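Local coordinates for VWFA domain-containing protein (Alicyclobacillus acidocaldarius subsp. acidocaldarius, PDB 3RAG) that is of unknown function but adopts a von Willebrand factor type A fold and holds a sodium ion at a site probably equivalent to the metal site of its relatives, at residues I177-K182 and G215-H220; Q58-I63 and G69-V74; D149-V154 and A204-R209; I10-V15 and H88-M93. All blocks are in the same frame, centred on the assembly; numbering follows the deposited sequence. Where two conformers were deposited one is given.

Contact 1: residues I177-K182 and G215-H220; sequences IAFPGK and GPAIDH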
loop_
_atom_site.group_PDB
_atom_site.type_symbol
_atom_site.label_atom_id
_atom_site.label_comp_id
_atom_site.label_asym_id
_atom_site.label_seq_id
_atom_site.Cartn_x
_atom_site.Cartn_y
_atom_site.Cartn_z
ATOM N N ILE A 177 -9.170 -0.669 5.367
ATOM C CA ILE A 177 -9.447 -0.413 6.759
ATOM C C ILE A 177 -9.371 1.065 7.044
ATOM O O ILE A 177 -8.703 1.819 6.328
ATOM C CB ILE A 177 -8.517 -1.182 7.710
ATOM C CG1 ILE A 177 -7.099 -0.717 7.583
ATOM C CG2 ILE A 177 -8.548 -2.676 7.443
ATOM C CD1 ILE A 177 -6.158 -1.611 8.401
ATOM N N ALA A 178 -10.086 1.474 8.082
ATOM C CA ALA A 178 -10.077 2.843 8.568
ATOM C C ALA A 178 -9.453 2.876 9.963
ATOM O O ALA A 178 -9.584 1.931 10.733
ATOM C CB ALA A 178 -11.504 3.373 8.658
ATOM N N PHE A 179 -8.783 3.976 10.280
ATOM C CA PHE A 179 -8.247 4.189 11.608
ATOM C C PHE A 179 -8.469 5.645 11.977
ATOM O O PHE A 179 -8.138 6.542 11.208
ATOM C CB PHE A 179 -6.754 3.788 11.712
ATOM C CG PHE A 179 -5.814 4.573 10.817
ATOM C CD1 PHE A 179 -5.029 5.587 11.354
ATOM C CD2 PHE A 179 -5.692 4.280 9.460
ATOM C CE1 PHE A 179 -4.145 6.302 10.563
ATOM C CE2 PHE A 179 -4.782 4.999 8.632
ATOM C CZ PHE A 179 -4.009 6.006 9.187
ATOM N N PRO A 180 -9.044 5.891 13.154
ATOM C CA PRO A 180 -9.422 4.921 14.195
ATOM C C PRO A 180 -10.715 4.148 13.876
ATOM O O PRO A 180 -11.321 4.359 12.829
ATOM C CB PRO A 180 -9.650 5.811 15.420
ATOM C CG PRO A 180 -10.110 7.118 14.850
ATOM C CD PRO A 180 -9.378 7.281 13.536
ATOM N N GLY A 181 -11.112 3.255 14.776
ATOM C CA GLY A 181 -12.287 2.409 14.556
ATOM C C GLY A 181 -13.556 2.970 15.162
ATOM O O GLY A 181 -13.553 4.089 15.684
ATOM N N LYS A 182 -14.643 2.202 15.085
ATOM C CA LYS A 182 -15.929 2.647 15.622
ATOM C C LYS A 182 -15.849 2.721 17.131
ATOM O O LYS A 182 -15.159 1.917 17.764
ATOM C CB LYS A 182 -17.049 1.656 15.241
ATOM C CG LYS A 182 -17.094 1.288 13.767
ATOM C CD LYS A 182 -18.150 0.219 13.480
ATOM C CE LYS A 182 -18.052 -0.276 12.042
ATOM N NZ LYS A 182 -19.112 -1.261 11.703
ATOM N N GLY A 215 -0.163 3.170 14.044
ATOM C CA GLY A 215 0.532 1.910 14.316
ATOM C C GLY A 215 -0.395 0.687 14.247
ATOM O O GLY A 215 -0.164 -0.248 13.487
ATOM N N PRO A 216 -1.452 0.687 15.053
ATOM C CA PRO A 216 -2.413 -0.422 15.012
ATOM C C PRO A 216 -3.000 -0.629 13.607
ATOM O O PRO A 216 -3.236 -1.759 13.207
ATOM C CB PRO A 216 -3.490 0.029 16.002
ATOM C CG PRO A 216 -2.700 0.831 17.014
ATOM C CD PRO A 216 -1.729 1.613 16.167
ATOM N N ALA A 217 -3.194 0.447 12.840
ATOM C CA ALA A 217 -3.670 0.276 11.463
ATOM C C ALA A 217 -2.729 -0.581 10.610
ATOM O O ALA A 217 -3.163 -1.510 9.912
ATOM C CB ALA A 217 -3.875 1.637 10.792
ATOM N N ILE A 218 -1.446 -0.242 10.632
ATOM C CA ILE A 218 -0.465 -1.010 9.882
ATOM C C ILE A 218 -0.407 -2.474 10.352
ATOM O O ILE A 218 -0.336 -3.392 9.542
ATOM C CB ILE A 218 0.930 -0.346 9.944
ATOM C CG1 ILE A 218 0.867 1.004 9.204
ATOM C CG2 ILE A 218 1.988 -1.239 9.283
ATOM C CD1 ILE A 218 2.141 1.846 9.335
ATOM N N ASP A 219 -0.407 -2.689 11.660
ATOM C CA ASP A 219 -0.414 -4.059 12.191
ATOM C C ASP A 219 -1.664 -4.843 11.736
ATOM O O ASP A 219 -1.585 -6.007 11.346
ATOM C CB ASP A 219 -0.372 -4.026 13.718
ATOM C CG ASP A 219 1.047 -3.723 14.262
ATOM O OD1 ASP A 219 2.049 -4.175 13.647
ATOM O OD2 ASP A 219 1.133 -3.050 15.305
ATOM N N HIS A 220 -2.817 -4.195 11.783
ATOM C CA HIS A 220 -4.042 -4.842 11.297
ATOM C C HIS A 220 -3.915 -5.203 9.815
ATOM O O HIS A 220 -4.226 -6.324 9.398
ATOM C CB HIS A 220 -5.254 -3.928 11.559
ATOM C CG HIS A 220 -6.574 -4.575 11.263
ATOM N ND1 HIS A 220 -7.769 -3.889 11.355
ATOM C CD2 HIS A 220 -6.888 -5.828 10.856
ATOM C CE1 HIS A 220 -8.764 -4.699 11.036
ATOM N NE2 HIS A 220 -8.256 -5.879 10.718
#
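Phe179 turns one face of its ring onto the methyl of Ala217, while Ile177, two residues earlier on the same strand, sends its branches to Ala217 and His220. The ring contact is close: Phe179 CD2 stands 3.5 Å from Ala217 CB, and the methyl also reaches Phe179 CG. Phe179 takes the tight rotamer with CG between the backbone N and the carbonyl carbon (chi1 62°), which lays the ring beside the helix. Alanine suits the place: its single methyl lets the ring come down to the helix. Residues 177-179 end strand 172-179, residues 215-220 belong to helix 214-232, and the two short axes run nearly antiparallel at 163°, 8.6 Å apart. This is the packing of a helix against the central sheet of the Rossmann-like von Willebrand A fold; Ala178, between the two contacting residues, points to the other side and touches Leu206. Ile177 divides its work between its branches. Ile177 CD1 lies 3.4 Å from the backbone O of Ala217 and 4.0 Å from His220 CB, whereas Ile177 CG2 sits over one face of the His220 imidazole, offset toward the rim, with His220 CE1 at 4.1 Å. The two side chains cross obliquely. Histidine suits this partly exposed margin because it offers the isoleucine a flat face while its ND1 hydrogen-bonds Thr187 OG1, which probably helps to set the ring's rotation. Beyond Phe179 the chain turns through a cis peptide bond into Pro180, and the Phe179 side chain remains about 8 Å from the bound sodium ion.

Contact 2: residues Q58-I63 and G69-V74; sequences QEAHSI and GMCRIV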
loop_
_atom_site.group_PDB
_atom_site.type_symbol
_atom_site.label_atom_id
_atom_site.label_comp_id
_atom_site.label_asym_id
_atom_site.label_seq_id
_atom_site.Cartn_x
_atom_site.Cartn_y
_atom_site.Cartn_z
ATOM N N GLN A 58 7.274 13.833 8.979
ATOM C CA GLN A 58 8.522 13.121 9.273
ATOM C C GLN A 58 8.164 11.651 9.455
ATOM O O GLN A 58 8.772 10.776 8.842
ATOM C CB GLN A 58 9.195 13.629 10.560
ATOM C CG GLN A 58 9.723 15.061 10.518
ATOM C CD GLN A 58 10.940 15.228 9.600
ATOM O OE1 GLN A 58 11.487 14.260 9.074
ATOM N NE2 GLN A 58 11.352 16.467 9.403
ATOM N N GLU A 59 7.172 11.381 10.308
ATOM C CA GLU A 59 6.805 9.995 10.595
ATOM C C GLU A 59 6.447 9.244 9.320
ATOM O O GLU A 59 6.863 8.108 9.113
ATOM C CB GLU A 59 5.619 9.936 11.565
ATOM C CG GLU A 59 5.295 8.502 12.002
ATOM C CD GLU A 59 4.062 8.470 12.860
ATOM O OE1 GLU A 59 4.187 8.349 14.106
ATOM O OE2 GLU A 59 2.964 8.618 12.285
ATOM N N ALA A 60 5.665 9.870 8.450
ATOM C CA ALA A 60 5.322 9.234 7.159
ATOM C C ALA A 60 6.572 8.779 6.399
ATOM O O ALA A 60 6.614 7.678 5.862
ATOM C CB ALA A 60 4.487 10.181 6.281
ATOM N N HIS A 61 7.588 9.638 6.360
ATOM C CA HIS A 61 8.839 9.289 5.700
ATOM C C HIS A 61 9.520 8.106 6.394
ATOM O O HIS A 61 10.036 7.196 5.721
ATOM C CB HIS A 61 9.770 10.511 5.582
ATOM C CG HIS A 61 9.544 11.302 4.329
ATOM N ND1 HIS A 61 8.841 12.488 4.300
ATOM C CD2 HIS A 61 9.860 11.024 3.041
ATOM C CE1 HIS A 61 8.771 12.928 3.054
ATOM N NE2 HIS A 61 9.377 12.056 2.272
ATOM N N SER A 62 9.517 8.123 7.728
ATOM C CA SER A 62 10.131 7.031 8.486
ATOM C C SER A 62 9.366 5.717 8.316
ATOM O O SER A 62 9.965 4.641 8.293
ATOM C CB SER A 62 10.226 7.392 9.965
ATOM O OG SER A 62 11.069 8.520 10.096
ATOM N N ILE A 63 8.041 5.808 8.206
ATOM C CA ILE A 63 7.215 4.619 7.974
ATOM C C ILE A 63 7.558 4.012 6.624
ATOM O O ILE A 63 7.768 2.803 6.497
ATOM C CB ILE A 63 5.695 4.959 7.995
ATOM C CG1 ILE A 63 5.252 5.280 9.432
ATOM C CG2 ILE A 63 4.846 3.812 7.409
ATOM C CD1 ILE A 63 3.814 5.890 9.484
ATOM N N GLY A 69 9.092 1.095 1.355
ATOM C CA GLY A 69 8.258 1.694 0.323
ATOM C C GLY A 69 8.551 3.170 0.069
ATOM O O GLY A 69 9.672 3.653 0.292
HETATM N N MSE A 70 7.542 3.885 -0.419
HETATM C CA MSE A 70 7.710 5.278 -0.845
HETATM C C MSE A 70 6.797 6.169 -0.040
HETATM O O MSE A 70 5.729 5.732 0.384
HETATM C CB MSE A 70 7.319 5.423 -2.338
HETATM C CG MSE A 70 8.337 4.878 -3.328
HETATM SE SE MSE A 70 7.798 5.053 -5.064
HETATM C CE MSE A 70 6.676 6.381 -4.983
ATOM N N CYS A 71 7.209 7.418 0.149
ATOM C CA CYS A 71 6.338 8.435 0.732
ATOM C C CYS A 71 6.199 9.575 -0.263
ATOM O O CYS A 71 7.209 10.081 -0.789
ATOM C CB CYS A 71 6.923 8.969 2.051
ATOM S SG CYS A 71 5.997 10.375 2.722
ATOM N N ARG A 72 4.962 9.985 -0.525
ATOM C CA ARG A 72 4.726 11.176 -1.336
ATOM C C ARG A 72 3.717 12.040 -0.586
ATOM O O ARG A 72 2.876 11.522 0.139
ATOM C CB ARG A 72 4.175 10.797 -2.722
ATOM C CG ARG A 72 5.209 10.096 -3.612
ATOM C CD ARG A 72 6.395 11.006 -3.936
ATOM N NE ARG A 72 7.352 10.324 -4.818
ATOM C CZ ARG A 72 8.406 9.618 -4.405
ATOM N NH1 ARG A 72 9.216 9.042 -5.293
ATOM N NH2 ARG A 72 8.668 9.486 -3.112
ATOM N N ILE A 73 3.809 13.345 -0.793
ATOM C CA ILE A 73 2.997 14.320 -0.082
ATOM C C ILE A 73 2.293 15.173 -1.137
ATOM O O ILE A 73 2.944 15.826 -1.935
ATOM C CB ILE A 73 3.878 15.165 0.854
ATOM C CG1 ILE A 73 4.511 14.250 1.922
ATOM C CG2 ILE A 73 3.050 16.277 1.522
ATOM C CD1 ILE A 73 5.646 14.914 2.727
ATOM N N VAL A 74 0.960 15.128 -1.184
ATOM C CA VAL A 74 0.279 15.687 -2.360
ATOM C C VAL A 74 -1.016 16.367 -1.984
ATOM O O VAL A 74 -1.572 16.103 -0.932
ATOM C CB VAL A 74 -0.007 14.609 -3.454
ATOM C CG1 VAL A 74 1.302 13.958 -3.953
ATOM C CG2 VAL A 74 -0.974 13.518 -2.956
#
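The backbone O of Cys71, whose side chain lies against His61, accepts a hydrogen bond from NH2 of Arg72 at 2.8 Å. The donor stands above the carbonyl plane, 47° out of it, and the same NH2 makes a weak bond to a glycerol, probably from the crystallisation liquor. Across the contact sulfur lies over ring: Cys71 SG is 3.7 Å from the centroid of the His61 imidazole, almost on the ring normal, and Cys71 CB adds a CH-pi contact over the same ring. The thiol reaches this place because SG is anti to the backbone N (chi1 173°). Cys71 SG also touches Ala60 CB at 3.9 Å, where alanine leaves room for the sulfur. Ile73 extends the apolar strip, its CD1 meeting His61 CE1 at 3.7 Å. The pieces belong to a beta-alpha-beta unit, in which helix 58-66 connects strand 40-46 to the edge strand 71-74 and packs back on it. His61 ND1 bonds weakly to Tyr57 O. Cysteine and histidine suit this partly buried margin, since a polarisable sulfur can rest on an aromatic face; with no hydrogen bond across the segments, the contact is probably held mainly by dispersion.

Contact 3: residues D149-V154 and A204-R209; sequences DKIPTV and AELVAR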
loop_
_atom_site.group_PDB
_atom_site.type_symbol
_atom_site.label_atom_id
_atom_site.label_comp_id
_atom_site.label_asym_id
_atom_site.label_seq_id
_atom_site.Cartn_x
_atom_site.Cartn_y
_atom_site.Cartn_z
ATOM N N ASP A 149 -12.884 16.844 5.660
ATOM C CA ASP A 149 -13.050 17.458 4.348
ATOM C C ASP A 149 -12.222 16.804 3.246
ATOM O O ASP A 149 -12.317 17.190 2.097
ATOM C CB ASP A 149 -12.689 18.918 4.404
ATOM C CG ASP A 149 -13.755 19.741 5.071
ATOM O OD1 ASP A 149 -14.963 19.378 4.993
ATOM O OD2 ASP A 149 -13.360 20.742 5.682
ATOM N N LYS A 150 -11.390 15.837 3.612
ATOM C CA LYS A 150 -10.558 15.153 2.626
ATOM C C LYS A 150 -11.207 13.845 2.256
ATOM O O LYS A 150 -10.937 13.292 1.201
ATOM C CB LYS A 150 -9.169 14.898 3.209
ATOM C CG LYS A 150 -8.463 16.227 3.573
ATOM C CD LYS A 150 -7.262 16.037 4.478
ATOM C CE LYS A 150 -6.734 17.391 4.945
ATOM N NZ LYS A 150 -6.865 17.609 6.422
ATOM N N ILE A 151 -12.079 13.353 3.131
ATOM C CA ILE A 151 -12.683 12.025 2.938
ATOM C C ILE A 151 -13.422 11.837 1.597
ATOM O O ILE A 151 -13.233 10.822 0.937
ATOM C CB ILE A 151 -13.561 11.593 4.164
ATOM C CG1 ILE A 151 -12.663 11.089 5.307
ATOM C CG2 ILE A 151 -14.528 10.450 3.763
ATOM C CD1 ILE A 151 -13.454 10.877 6.642
ATOM N N PRO A 152 -14.230 12.822 1.170
ATOM C CA PRO A 152 -14.891 12.565 -0.113
ATOM C C PRO A 152 -13.903 12.362 -1.266
ATOM O O PRO A 152 -14.131 11.515 -2.126
ATOM C CB PRO A 152 -15.756 13.826 -0.320
ATOM C CG PRO A 152 -16.083 14.270 1.128
ATOM C CD PRO A 152 -14.752 14.032 1.839
ATOM N N THR A 153 -12.807 13.104 -1.273
ATOM C CA THR A 153 -11.822 12.947 -2.347
ATOM C C THR A 153 -11.127 11.611 -2.223
ATOM O O THR A 153 -10.862 10.932 -3.219
ATOM C CB THR A 153 -10.813 14.105 -2.308
ATOM O OG1 THR A 153 -11.538 15.308 -2.568
ATOM C CG2 THR A 153 -9.696 13.929 -3.380
ATOM N N VAL A 154 -10.840 11.226 -0.987
ATOM C CA VAL A 154 -10.189 9.947 -0.721
ATOM C C VAL A 154 -11.062 8.773 -1.157
ATOM O O VAL A 154 -10.573 7.820 -1.773
ATOM C CB VAL A 154 -9.788 9.839 0.762
ATOM C CG1 VAL A 154 -9.319 8.416 1.115
ATOM C CG2 VAL A 154 -8.682 10.848 1.068
ATOM N N ALA A 204 -20.300 4.636 4.212
ATOM C CA ALA A 204 -20.893 4.364 5.517
ATOM C C ALA A 204 -19.853 4.335 6.614
ATOM O O ALA A 204 -20.126 4.739 7.737
ATOM C CB ALA A 204 -21.688 3.013 5.508
ATOM N N GLU A 205 -18.657 3.850 6.299
ATOM C CA GLU A 205 -17.688 3.533 7.350
ATOM C C GLU A 205 -16.624 4.599 7.594
ATOM O O GLU A 205 -15.950 4.575 8.630
ATOM C CB GLU A 205 -17.017 2.173 7.062
ATOM C CG GLU A 205 -18.029 1.035 6.817
ATOM C CD GLU A 205 -18.825 0.675 8.072
ATOM O OE1 GLU A 205 -18.329 0.949 9.183
ATOM O OE2 GLU A 205 -19.948 0.129 7.945
ATOM N N LEU A 206 -16.446 5.529 6.651
ATOM C CA LEU A 206 -15.414 6.544 6.832
ATOM C C LEU A 206 -15.969 7.774 7.534
ATOM O O LEU A 206 -16.449 8.724 6.913
ATOM C CB LEU A 206 -14.722 6.901 5.494
ATOM C CG LEU A 206 -14.120 5.728 4.724
ATOM C CD1 LEU A 206 -13.444 6.250 3.445
ATOM C CD2 LEU A 206 -13.094 4.987 5.580
ATOM N N VAL A 207 -15.922 7.740 8.860
ATOM C CA VAL A 207 -16.427 8.835 9.673
ATOM C C VAL A 207 -15.248 9.525 10.326
ATOM O O VAL A 207 -14.433 8.878 10.978
ATOM C CB VAL A 207 -17.375 8.322 10.767
ATOM C CG1 VAL A 207 -18.109 9.479 11.419
ATOM C CG2 VAL A 207 -18.353 7.314 10.191
ATOM N N ALA A 208 -15.157 10.840 10.166
ATOM C CA ALA A 208 -14.021 11.562 10.711
ATOM C C ALA A 208 -14.248 11.951 12.161
ATOM O O ALA A 208 -15.041 12.838 12.471
ATOM C CB ALA A 208 -13.733 12.796 9.873
ATOM N N ARG A 209 -13.538 11.261 13.043
ATOM C CA ARG A 209 -13.587 11.528 14.468
ATOM C C ARG A 209 -12.357 10.926 15.130
ATOM O O ARG A 209 -11.751 10.002 14.594
ATOM C CB ARG A 209 -14.857 10.936 15.078
ATOM C CG ARG A 209 -15.029 9.451 14.817
ATOM C CD ARG A 209 -16.364 8.948 15.344
ATOM N NE ARG A 209 -16.353 8.782 16.793
ATOM C CZ ARG A 209 -15.877 7.712 17.421
ATOM N NH1 ARG A 209 -15.367 6.706 16.725
ATOM N NH2 ARG A 209 -15.909 7.646 18.745
#
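Ile151 supplies nearly all of the first segment's grip on residues 206 to 208, and it does so with two branches. The apolar contacts between side chains come first. Ile151 CG2 meets Leu206 CB at 4.0 Å, and Ile151 CD1 rests 3.8 Å from Ala208 CB. CG2 stands anti to the backbone N while CG1 lies beside it (chi1 -79°), so that the branches diverge toward different partners. The second kind is apolar carbon against backbone: Ile151 CD1 lies 3.7 Å from the Leu206 carbonyl O. That backbone is bent, with Leu206 at the centre of an inverse gamma turn just after helix 199-205, and the Val207 N to Glu205 O bond of 3.2 Å is weak. A beta-branched isoleucine suits the buried N-terminal part of the helix because it can fill both places, and a small alanine opposite lets it come close. An alanine in place of Ile151 would remove both branches and is likely to leave Leu206 and Ala208 facing a gap. The polar bonds lie to the side: Lys150 NZ forms a salt bridge with Asp18, a sodium ligand. The contact ties helix 151-165 to the 206-209 loop near the sodium site, the Ala208 side chain being about 9 Å from the ion; the ligands Ser144 and Ser146 belong to a DxSxS sequence, consistent with a metal-ion-dependent adhesion site (MIDAS).

Contact 4: residues I10-V15 and H88-M93; sequences IRQILV and HQTMQM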
loop_
_atom_site.group_PDB
_atom_site.type_symbol
_atom_site.label_atom_id
_atom_site.label_comp_id
_atom_site.label_asym_id
_atom_site.label_seq_id
_atom_site.Cartn_x
_atom_site.Cartn_y
_atom_site.Cartn_z
ATOM N N ILE A 10 2.612 -9.963 -4.889
ATOM C CA ILE A 10 3.008 -8.675 -4.321
ATOM C C ILE A 10 2.058 -8.352 -3.158
ATOM O O ILE A 10 0.860 -8.575 -3.263
ATOM C CB ILE A 10 2.957 -7.573 -5.388
ATOM C CG1 ILE A 10 4.031 -7.829 -6.459
ATOM C CG2 ILE A 10 3.168 -6.188 -4.758
ATOM C CD1 ILE A 10 5.474 -7.516 -6.008
ATOM N N ARG A 11 2.614 -7.866 -2.047
ATOM C CA ARG A 11 1.831 -7.557 -0.854
ATOM C C ARG A 11 2.161 -6.149 -0.372
ATOM O O ARG A 11 3.309 -5.861 -0.037
ATOM C CB ARG A 11 2.163 -8.556 0.246
ATOM C CG ARG A 11 1.775 -9.978 -0.125
ATOM C CD ARG A 11 2.141 -10.976 0.972
ATOM N NE ARG A 11 1.676 -12.310 0.596
ATOM C CZ ARG A 11 2.424 -13.184 -0.065
ATOM N NH1 ARG A 11 3.667 -12.866 -0.379
ATOM N NH2 ARG A 11 1.938 -14.372 -0.400
ATOM N N GLN A 12 1.166 -5.271 -0.346
ATOM C CA GLN A 12 1.441 -3.881 -0.036
ATOM C C GLN A 12 0.402 -3.335 0.904
ATOM O O GLN A 12 -0.751 -3.754 0.881
ATOM C CB GLN A 12 1.454 -3.021 -1.306
ATOM C CG GLN A 12 2.691 -3.274 -2.192
ATOM C CD GLN A 12 2.778 -2.294 -3.352
ATOM O OE1 GLN A 12 1.941 -1.393 -3.488
ATOM N NE2 GLN A 12 3.791 -2.471 -4.196
ATOM N N ILE A 13 0.835 -2.397 1.731
ATOM C CA ILE A 13 -0.068 -1.641 2.586
ATOM C C ILE A 13 0.080 -0.194 2.142
ATOM O O ILE A 13 1.195 0.327 2.085
ATOM C CB ILE A 13 0.355 -1.748 4.069
ATOM C CG1 ILE A 13 0.251 -3.208 4.563
ATOM C CG2 ILE A 13 -0.475 -0.773 4.932
ATOM C CD1 ILE A 13 0.913 -3.461 5.950
ATOM N N LEU A 14 -1.032 0.457 1.809
ATOM C CA LEU A 14 -0.968 1.853 1.384
ATOM C C LEU A 14 -1.669 2.702 2.438
ATOM O O LEU A 14 -2.874 2.600 2.628
ATOM C CB LEU A 14 -1.666 2.029 0.024
ATOM C CG LEU A 14 -1.868 3.491 -0.383
ATOM C CD1 LEU A 14 -0.513 4.169 -0.604
ATOM C CD2 LEU A 14 -2.714 3.568 -1.662
ATOM N N VAL A 15 -0.918 3.550 3.130
ATOM C CA VAL A 15 -1.514 4.386 4.163
ATOM C C VAL A 15 -1.787 5.762 3.556
ATOM O O VAL A 15 -0.884 6.361 2.974
ATOM C CB VAL A 15 -0.541 4.561 5.335
ATOM C CG1 VAL A 15 -1.160 5.476 6.405
ATOM C CG2 VAL A 15 -0.180 3.172 5.924
ATOM N N HIS A 88 2.521 0.989 -8.673
ATOM C CA HIS A 88 3.285 0.426 -9.797
ATOM C C HIS A 88 4.807 0.533 -9.657
ATOM O O HIS A 88 5.540 -0.436 -9.928
ATOM C CB HIS A 88 2.787 0.995 -11.134
ATOM C CG HIS A 88 1.471 0.421 -11.564
ATOM N ND1 HIS A 88 1.335 -0.883 -11.997
ATOM C CD2 HIS A 88 0.230 0.962 -11.611
ATOM C CE1 HIS A 88 0.069 -1.117 -12.298
ATOM N NE2 HIS A 88 -0.622 -0.013 -12.074
ATOM N N GLN A 89 5.308 1.686 -9.218
ATOM C CA GLN A 89 6.744 1.827 -9.123
ATOM C C GLN A 89 7.356 0.916 -8.052
ATOM O O GLN A 89 8.405 0.325 -8.275
ATOM C CB GLN A 89 7.125 3.301 -8.939
ATOM C CG GLN A 89 8.583 3.583 -8.923
ATOM C CD GLN A 89 8.860 5.082 -8.952
ATOM O OE1 GLN A 89 8.003 5.875 -9.363
ATOM N NE2 GLN A 89 10.054 5.475 -8.508
ATOM N N THR A 90 6.712 0.789 -6.890
ATOM C CA THR A 90 7.240 -0.108 -5.860
ATOM C C THR A 90 7.063 -1.596 -6.245
ATOM O O THR A 90 7.942 -2.409 -5.955
ATOM C CB THR A 90 6.625 0.175 -4.425
ATOM O OG1 THR A 90 5.189 0.084 -4.476
ATOM C CG2 THR A 90 7.029 1.571 -3.917
HETATM N N MSE A 91 5.956 -1.944 -6.909
HETATM C CA MSE A 91 5.778 -3.313 -7.442
HETATM C C MSE A 91 6.913 -3.621 -8.427
HETATM O O MSE A 91 7.559 -4.674 -8.366
HETATM C CB MSE A 91 4.376 -3.498 -8.096
HETATM C CG MSE A 91 4.117 -4.866 -8.816
HETATM SE SE MSE A 91 2.346 -5.348 -8.992
HETATM C CE MSE A 91 1.675 -3.719 -8.611
ATOM N N GLN A 92 7.201 -2.668 -9.295
ATOM C CA GLN A 92 8.290 -2.854 -10.258
ATOM C C GLN A 92 9.635 -3.077 -9.564
ATOM O O GLN A 92 10.360 -3.998 -9.910
ATOM C CB GLN A 92 8.390 -1.681 -11.227
ATOM C CG GLN A 92 9.520 -1.880 -12.243
ATOM C CD GLN A 92 9.696 -0.715 -13.197
ATOM O OE1 GLN A 92 9.339 0.425 -12.893
ATOM N NE2 GLN A 92 10.258 -0.999 -14.365
HETATM N N MSE A 93 9.972 -2.243 -8.580
HETATM C CA MSE A 93 11.225 -2.428 -7.852
HETATM C C MSE A 93 11.318 -3.777 -7.129
HETATM O O MSE A 93 12.370 -4.434 -7.141
HETATM C CB MSE A 93 11.479 -1.247 -6.885
HETATM C CG MSE A 93 11.900 0.032 -7.627
HETATM SE SE MSE A 93 12.205 1.500 -6.589
HETATM C CE MSE A 93 10.568 1.904 -6.028
#
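This is a buried strand-to-helix packing in the centre of the molecule, where strand 10-17 of the sheet lies under the long helix 79-106, their local axes 9.7 Å apart and inclined at 139°. Ile10 and Met91, a selenomethionine, make the apolar half: Ile10 CG1 touches Met91 CG at 3.8 Å and Met91 SE at 3.9 Å. A long flexible chain suits this spot, for with CG anti to the backbone N (chi1 174°) Met91 carries CG and SE to Ile10. Gln12, two residues on, makes the other half. With its CG beside the backbone N (chi1 -72°) and the chain extended beyond, the carboxamide spans the gap to the helix, where Gln12 NE2 lies 2.9 Å from Thr90 OG1 and 3.5 Å from Met91 N. Thr90 OG1 itself hydrogen-bonds the helix carbonyl of Met86. A leucine in place of Gln12 would probably deprive Thr90 OG1 and Met91 N of a buried polar neighbour, leaving them facing hydrocarbon. Threonine fits such a buried helix face since its hydroxyl finds an acceptor in its own helix, and the chemistry implies a polar patch set within an otherwise apolar strand-helix interface.

In the fold
From the N terminus, strand 10-17 opens contact 4, and the chain returns at 88-93 to close it. Contact 2 is nested inside that loop, closing its own short one from 58-63 to 69-74, and the two touch where Met70 packs on Thr90. Contacts 3 and 1 follow in series and cross: 149-154 opens contact 3, 177-182 opens contact 1, 204-209 closes the former and 215-220 the latter, with Leu206 packing on Ala178 between them. Contacts 1, 2 and 4 join helices to one sheet. Helix 79-106 lies on one side, helices 58-66 and 214-232 on the other, where Ile63 meets Ile218. Contact 3 ties loop to helix near the sodium ion.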